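Local coordinates for protein enoyl-CoA hydratase subunit II (Geobacillus kaustophilus, PDB 2EJ5) that probably catalyses the hydration of enoyl-CoA thioesters as a trimeric member of the crotonase family, apparently in phenylacetic acid breakdown, at residues L90-V98 with T201-R212. Residues are numbered along the deposited sequence; the frame is centred on the assembly and turned at random.
Sequences LHHLEKPVV and TKAIGLIKRLLR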
ATOM      1  N   LEU A  90      -6.194  13.240  17.015  1.00 21.03           N
ATOM      2  CA  LEU A  90      -5.060  12.309  16.850  1.00 19.20           C
ATOM      3  C   LEU A  90      -4.418  12.515  15.501  1.00 19.40           C
ATOM      4  O   LEU A  90      -3.204  12.580  15.380  1.00 19.09           O
ATOM      5  CB  LEU A  90      -5.510  10.863  17.056  1.00 19.77           C
ATOM      6  CG  LEU A  90      -4.502   9.707  17.007  1.00 20.11           C
ATOM      7  CD1 LEU A  90      -3.282   9.957  17.945  1.00 19.65           C
ATOM      8  CD2 LEU A  90      -5.222   8.378  17.350  1.00 18.12           C
ATOM      9  N   HIS A  91      -5.240  12.640  14.474  1.00 19.53           N
ATOM     10  CA  HIS A  91      -4.752  12.670  13.094  1.00 19.94           C
ATOM     11  C   HIS A  91      -3.943  13.939  12.841  1.00 20.96           C
ATOM     12  O   HIS A  91      -2.984  13.920  12.081  1.00 20.42           O
ATOM     13  CB  HIS A  91      -5.961  12.516  12.138  1.00 19.35           C
ATOM     14  CG  HIS A  91      -5.604  12.482  10.688  1.00 18.47           C
ATOM     15  ND1 HIS A  91      -5.408  13.622   9.948  1.00 19.59           N
ATOM     16  CD2 HIS A  91      -5.366  11.445   9.847  1.00 20.10           C
ATOM     17  CE1 HIS A  91      -5.094  13.296   8.706  1.00 19.84           C
ATOM     18  NE2 HIS A  91      -5.059  11.984   8.617  1.00 21.00           N
ATOM     19  N   HIS A  92      -4.295  15.038  13.508  1.00 21.49           N
ATOM     20  CA  HIS A  92      -3.550  16.281  13.331  1.00 22.74           C
ATOM     21  C   HIS A  92      -2.415  16.469  14.342  1.00 21.51           C
ATOM     22  O   HIS A  92      -1.636  17.356  14.175  1.00 21.99           O
ATOM     23  CB  HIS A  92      -4.478  17.510  13.335  1.00 24.02           C
ATOM     24  CG  HIS A  92      -5.493  17.506  12.225  1.00 29.26           C
ATOM     25  ND1 HIS A  92      -6.520  16.584  12.152  1.00 33.40           N
ATOM     26  CD2 HIS A  92      -5.658  18.332  11.161  1.00 34.86           C
ATOM     27  CE1 HIS A  92      -7.260  16.828  11.086  1.00 35.89           C
ATOM     28  NE2 HIS A  92      -6.765  17.889  10.471  1.00 36.15           N
ATOM     29  N   LEU A  93      -2.326  15.631  15.371  1.00 20.45           N
ATOM     30  CA  LEU A  93      -1.237  15.730  16.347  1.00 19.87           C
ATOM     31  C   LEU A  93       0.135  15.436  15.725  1.00 20.31           C
ATOM     32  O   LEU A  93       0.355  14.333  15.190  1.00 19.32           O
ATOM     33  CB  LEU A  93      -1.513  14.788  17.536  1.00 19.65           C
ATOM     34  CG  LEU A  93      -0.511  14.678  18.696  1.00 20.04           C
ATOM     35  CD1 LEU A  93      -0.240  16.067  19.343  1.00 18.55           C
ATOM     36  CD2 LEU A  93      -1.047  13.724  19.700  1.00 19.42           C
ATOM     37  N   GLU A  94       1.053  16.405  15.847  1.00 20.52           N
ATOM     38  CA  GLU A  94       2.393  16.367  15.250  1.00 21.98           C
ATOM     39  C   GLU A  94       3.488  15.981  16.259  1.00 21.97           C
ATOM     40  O   GLU A  94       4.606  16.517  16.203  1.00 25.18           O
ATOM     41  CB  GLU A  94       2.810  17.747  14.741  1.00 22.21           C
ATOM     42  CG  GLU A  94       1.820  18.618  13.993  1.00 28.14           C
ATOM     43  CD  GLU A  94       1.734  18.241  12.562  1.00 28.66           C
ATOM     44  OE1 GLU A  94       1.892  17.034  12.372  1.00 34.10           O
ATOM     45  OE2 GLU A  94       1.510  19.079  11.641  1.00 22.14           O
ATOM     46  N   LYS A  95       3.155  15.189  17.261  1.00 20.83           N
ATOM     47  CA  LYS A  95       4.167  14.619  18.139  1.00 19.57           C
ATOM     48  C   LYS A  95       4.018  13.134  17.879  1.00 18.17           C
ATOM     49  O   LYS A  95       2.917  12.709  17.493  1.00 17.51           O
ATOM     50  CB  LYS A  95       3.842  14.900  19.612  1.00 20.21           C
ATOM     51  CG  LYS A  95       3.607  16.408  19.985  1.00 21.76           C
ATOM     52  CD  LYS A  95       4.813  17.038  20.544  1.00 24.27           C
ATOM     53  CE  LYS A  95       4.633  18.545  20.830  1.00 22.74           C
ATOM     54  NZ  LYS A  95       4.135  18.721  22.226  1.00 20.95           N
ATOM     55  N   PRO A  96       5.091  12.342  18.113  1.00 17.36           N
ATOM     56  CA  PRO A  96       4.920  10.921  17.904  1.00 16.69           C
ATOM     57  C   PRO A  96       4.019  10.304  18.954  1.00 17.15           C
ATOM     58  O   PRO A  96       4.035  10.712  20.135  1.00 17.35           O
ATOM     59  CB  PRO A  96       6.369  10.352  17.963  1.00 16.35           C
ATOM     60  CG  PRO A  96       7.126  11.293  18.868  1.00 16.95           C
ATOM     61  CD  PRO A  96       6.468  12.687  18.562  1.00 16.85           C
ATOM     62  N   VAL A  97       3.237   9.330  18.531  1.00 16.11           N
ATOM     63  CA  VAL A  97       2.256   8.688  19.399  1.00 17.21           C
ATOM     64  C   VAL A  97       2.434   7.197  19.297  1.00 17.03           C
ATOM     65  O   VAL A  97       2.322   6.594  18.197  1.00 17.10           O
ATOM     66  CB  VAL A  97       0.790   9.065  19.022  1.00 17.93           C
ATOM     67  CG1 VAL A  97      -0.190   8.450  19.983  1.00 18.31           C
ATOM     68  CG2 VAL A  97       0.614  10.592  18.967  1.00 18.88           C
ATOM     69  N   VAL A  98       2.735   6.594  20.442  1.00 14.90           N
ATOM     70  CA  VAL A  98       2.878   5.179  20.522  1.00 14.33           C
ATOM     71  C   VAL A  98       1.642   4.563  21.141  1.00 15.17           C
ATOM     72  O   VAL A  98       1.242   4.948  22.245  1.00 16.60           O
ATOM     73  CB  VAL A  98       4.109   4.823  21.459  1.00 13.72           C
ATOM     74  CG1 VAL A  98       4.319   3.329  21.474  1.00 12.92           C
ATOM     75  CG2 VAL A  98       5.359   5.591  21.015  1.00 13.74           C
ATOM     76  N   THR A 201      11.902  16.436  17.772  1.00 16.42           N
ATOM     77  CA  THR A 201      10.457  16.423  17.758  1.00 17.26           C
ATOM     78  C   THR A 201       9.824  17.267  16.623  1.00 17.02           C
ATOM     79  O   THR A 201       8.802  16.866  16.055  1.00 15.58           O
ATOM     80  CB  THR A 201       9.980  16.933  19.137  1.00 18.21           C
ATOM     81  OG1 THR A 201      10.788  16.294  20.137  1.00 17.28           O
ATOM     82  CG2 THR A 201       8.522  16.598  19.349  1.00 17.05           C
ATOM     83  N   LYS A 202      10.423  18.412  16.294  1.00 17.14           N
ATOM     84  CA  LYS A 202       9.851  19.275  15.226  1.00 18.53           C
ATOM     85  C   LYS A 202       9.989  18.615  13.855  1.00 17.68           C
ATOM     86  O   LYS A 202       9.116  18.743  13.008  1.00 18.19           O
ATOM     87  CB  LYS A 202      10.516  20.649  15.163  1.00 20.24           C
ATOM     88  CG  LYS A 202      10.151  21.605  16.350  1.00 24.56           C
ATOM     89  CD  LYS A 202       8.660  21.997  16.401  1.00 29.02           C
ATOM     90  CE  LYS A 202       8.399  23.171  17.361  1.00 29.46           C
ATOM     91  NZ  LYS A 202       9.462  23.314  18.353  1.00 34.57           N
ATOM     92  N   ALA A 203      11.111  17.944  13.617  1.00 17.43           N
ATOM     93  CA  ALA A 203      11.268  17.164  12.369  1.00 16.49           C
ATOM     94  C   ALA A 203      10.282  16.018  12.337  1.00 14.93           C
ATOM     95  O   ALA A 203       9.744  15.720  11.277  1.00 15.52           O
ATOM     96  CB  ALA A 203      12.681  16.657  12.202  1.00 16.83           C
ATOM     97  N   ILE A 204      10.034  15.396  13.482  1.00 13.69           N
ATOM     98  CA  ILE A 204       9.052  14.277  13.546  1.00 13.24           C
ATOM     99  C   ILE A 204       7.637  14.797  13.229  1.00 14.54           C
ATOM    100  O   ILE A 204       6.878  14.152  12.522  1.00 14.46           O
ATOM    101  CB  ILE A 204       9.067  13.550  14.911  1.00 13.00           C
ATOM    102  CG1 ILE A 204      10.421  12.806  15.098  1.00 10.53           C
ATOM    103  CG2 ILE A 204       7.879  12.543  15.028  1.00 12.09           C
ATOM    104  CD1 ILE A 204      10.600  12.275  16.529  1.00 12.31           C
ATOM    105  N   GLY A 205       7.280  15.960  13.760  1.00 14.57           N
ATOM    106  CA  GLY A 205       5.951  16.534  13.435  1.00 14.38           C
ATOM    107  C   GLY A 205       5.791  16.856  11.956  1.00 14.18           C
ATOM    108  O   GLY A 205       4.718  16.601  11.357  1.00 15.97           O
ATOM    109  N   LEU A 206       6.842  17.397  11.353  1.00 13.84           N
ATOM    110  CA  LEU A 206       6.861  17.721   9.928  1.00 13.06           C
ATOM    111  C   LEU A 206       6.814  16.466   9.036  1.00 13.62           C
ATOM    112  O   LEU A 206       6.206  16.457   7.954  1.00 13.62           O
ATOM    113  CB  LEU A 206       8.115  18.559   9.626  1.00 13.79           C
ATOM    114  CG  LEU A 206       8.067  20.037  10.133  1.00 16.45           C
ATOM    115  CD1 LEU A 206       9.380  20.725   9.988  1.00 16.17           C
ATOM    116  CD2 LEU A 206       6.957  20.872   9.515  1.00 16.27           C
ATOM    117  N   ILE A 207       7.459  15.393   9.474  1.00 11.83           N
ATOM    118  CA  ILE A 207       7.317  14.158   8.699  0.50 12.43           C
ATOM    119  C   ILE A 207       5.884  13.595   8.788  1.00 12.49           C
ATOM    120  O   ILE A 207       5.338  13.103   7.761  1.00 12.58           O
ATOM    121  CB  ILE A 207       8.411  13.093   8.996  0.50 12.82           C
ATOM    122  CG1 ILE A 207       8.057  12.262  10.204  0.50 13.37           C
ATOM    123  CG2 ILE A 207       9.811  13.677   9.001  0.50 10.96           C
ATOM    124  CD1 ILE A 207       7.365  10.981   9.765  0.50 14.66           C
ATOM    125  N   LYS A 208       5.247  13.688   9.949  1.00 12.71           N
ATOM    126  CA  LYS A 208       3.839  13.318  10.034  1.00 12.67           C
ATOM    127  C   LYS A 208       2.970  14.216   9.140  1.00 13.06           C
ATOM    128  O   LYS A 208       1.989  13.751   8.533  1.00 12.48           O
ATOM    129  CB  LYS A 208       3.382  13.398  11.487  1.00 12.65           C
ATOM    130  CG  LYS A 208       3.833  12.230  12.315  1.00 12.26           C
ATOM    131  CD  LYS A 208       3.443  12.373  13.774  1.00 12.32           C
ATOM    132  CE  LYS A 208       1.893  12.165  13.977  1.00 13.74           C
ATOM    133  NZ  LYS A 208       1.519  11.545  15.313  1.00 14.02           N
ATOM    134  N   ARG A 209       3.318  15.494   9.077  1.00 12.59           N
ATOM    135  CA  ARG A 209       2.596  16.439   8.214  1.00 13.64           C
ATOM    136  C   ARG A 209       2.752  15.993   6.762  1.00 13.94           C
ATOM    137  O   ARG A 209       1.756  15.920   6.003  1.00 14.54           O
ATOM    138  CB  ARG A 209       3.121  17.875   8.402  1.00 13.54           C
ATOM    139  CG  ARG A 209       2.254  18.957   7.748  1.00 13.23           C
ATOM    140  CD  ARG A 209       2.816  20.393   7.996  1.00 14.92           C
ATOM    141  NE  ARG A 209       2.895  20.729   9.426  1.00 14.77           N
ATOM    142  CZ  ARG A 209       3.444  21.854   9.889  1.00 17.82           C
ATOM    143  NH1 ARG A 209       3.951  22.739   9.046  1.00 18.47           N
ATOM    144  NH2 ARG A 209       3.516  22.105  11.198  1.00 18.69           N
ATOM    145  N   LEU A 210       3.984  15.652   6.382  1.00 13.74           N
ATOM    146  CA  LEU A 210       4.260  15.222   5.035  1.00 14.19           C
ATOM    147  C   LEU A 210       3.636  13.879   4.692  1.00 14.23           C
ATOM    148  O   LEU A 210       3.297  13.646   3.546  1.00 14.90           O
ATOM    149  CB  LEU A 210       5.776  15.198   4.761  1.00 14.14           C
ATOM    150  CG  LEU A 210       6.471  16.553   4.592  1.00 18.41           C
ATOM    151  CD1 LEU A 210       7.969  16.313   4.374  1.00 19.41           C
ATOM    152  CD2 LEU A 210       5.870  17.322   3.412  1.00 18.22           C
ATOM    153  N   LEU A 211       3.540  12.965   5.658  1.00 14.54           N
ATOM    154  CA  LEU A 211       2.849  11.685   5.411  1.00 14.09           C
ATOM    155  C   LEU A 211       1.364  11.894   5.126  1.00 13.99           C
ATOM    156  O   LEU A 211       0.796  11.193   4.314  1.00 11.93           O
ATOM    157  CB  LEU A 211       3.045  10.685   6.566  1.00 13.62           C
ATOM    158  CG  LEU A 211       4.473  10.063   6.595  1.00 14.70           C
ATOM    159  CD1 LEU A 211       4.677   9.328   7.870  1.00 16.69           C
ATOM    160  CD2 LEU A 211       4.766   9.112   5.356  1.00 14.62           C
ATOM    161  N   ARG A 212       0.759  12.868   5.793  1.00 15.41           N
ATOM    162  CA  ARG A 212      -0.601  13.329   5.502  1.00 18.00           C
ATOM    163  C   ARG A 212      -0.665  13.913   4.101  1.00 16.65           C
ATOM    164  O   ARG A 212      -1.544  13.508   3.310  1.00 17.78           O
ATOM    165  CB  ARG A 212      -1.079  14.364   6.541  1.00 17.91           C
ATOM    166  CG  ARG A 212      -1.616  13.722   7.826  1.00 19.94           C
ATOM    167  CD  ARG A 212      -1.642  14.647   9.073  1.00 24.42           C
ATOM    168  NE  ARG A 212      -1.924  16.067   8.842  1.00 32.22           N
ATOM    169  CZ  ARG A 212      -1.320  17.077   9.480  1.00 34.11           C
ATOM    170  NH1 ARG A 212      -0.363  16.860  10.397  1.00 29.53           N
ATOM    171  NH2 ARG A 212      -1.670  18.327   9.180  1.00 37.40           N
TER
HETATM  172  O   HOH W   1      -1.117  11.265  14.324  1.00 29.89           O
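Glu94 lies across helix 201-216 at Gly205, where the two backbones come within 4.0 Å of each other, CA to CA. Its CB rests 3.6 Å from Gly205 CA, and the chain then bends at chi2 (-82°) to run along the helix toward Arg209 and Arg212, with which it forms a salt-bridge network. Two donors grip OE2 from opposite faces of the carboxylate plane: Arg209 NE at 3.1 Å, nearly straight at 168°, and Arg212 NH1 at 3.2 Å. Each arginine meets the oxygen close to its own guanidinium plane. NH1 of Arg212 also forms a salt bridge with Glu94 OE1 at 3.0 Å, so one nitrogen serves both carboxylate oxygens, while Leu206 CD2 packs over one face of the Arg209 guanidinium.

On the way to that bridge, the aliphatic part of Arg212 passes the His91 ring obliquely, CG 3.6 Å from CE1; the same ring stacks on Phe219 of the third subunit. Lys208 works one turn back along the helix from Arg212. Bends at chi3 and chi4 carry its ammonium in against the loop backbone, where NZ donates to Lys95 O at 2.8 Å and to a water that in turn bonds Leu90 O. Asp117 OD2 supplies the counter-charge and also accepts from Val97 N. At the start of the helix the contact turns apolar: Ile204 CG2 sits 3.8 Å from Pro96 CD.

The contact thus fastens the link between helix 75-92 and strand 97-101 of the crotonase core to a C-terminal helix that packs on the second subunit. With two arginines on one carboxylate, Glu94 is probably held ionised, and the Lys208 ammonium joins the Lys95 carbonyl, the end of helix 75-92 (through water) and, by way of Asp117, the start of the strand.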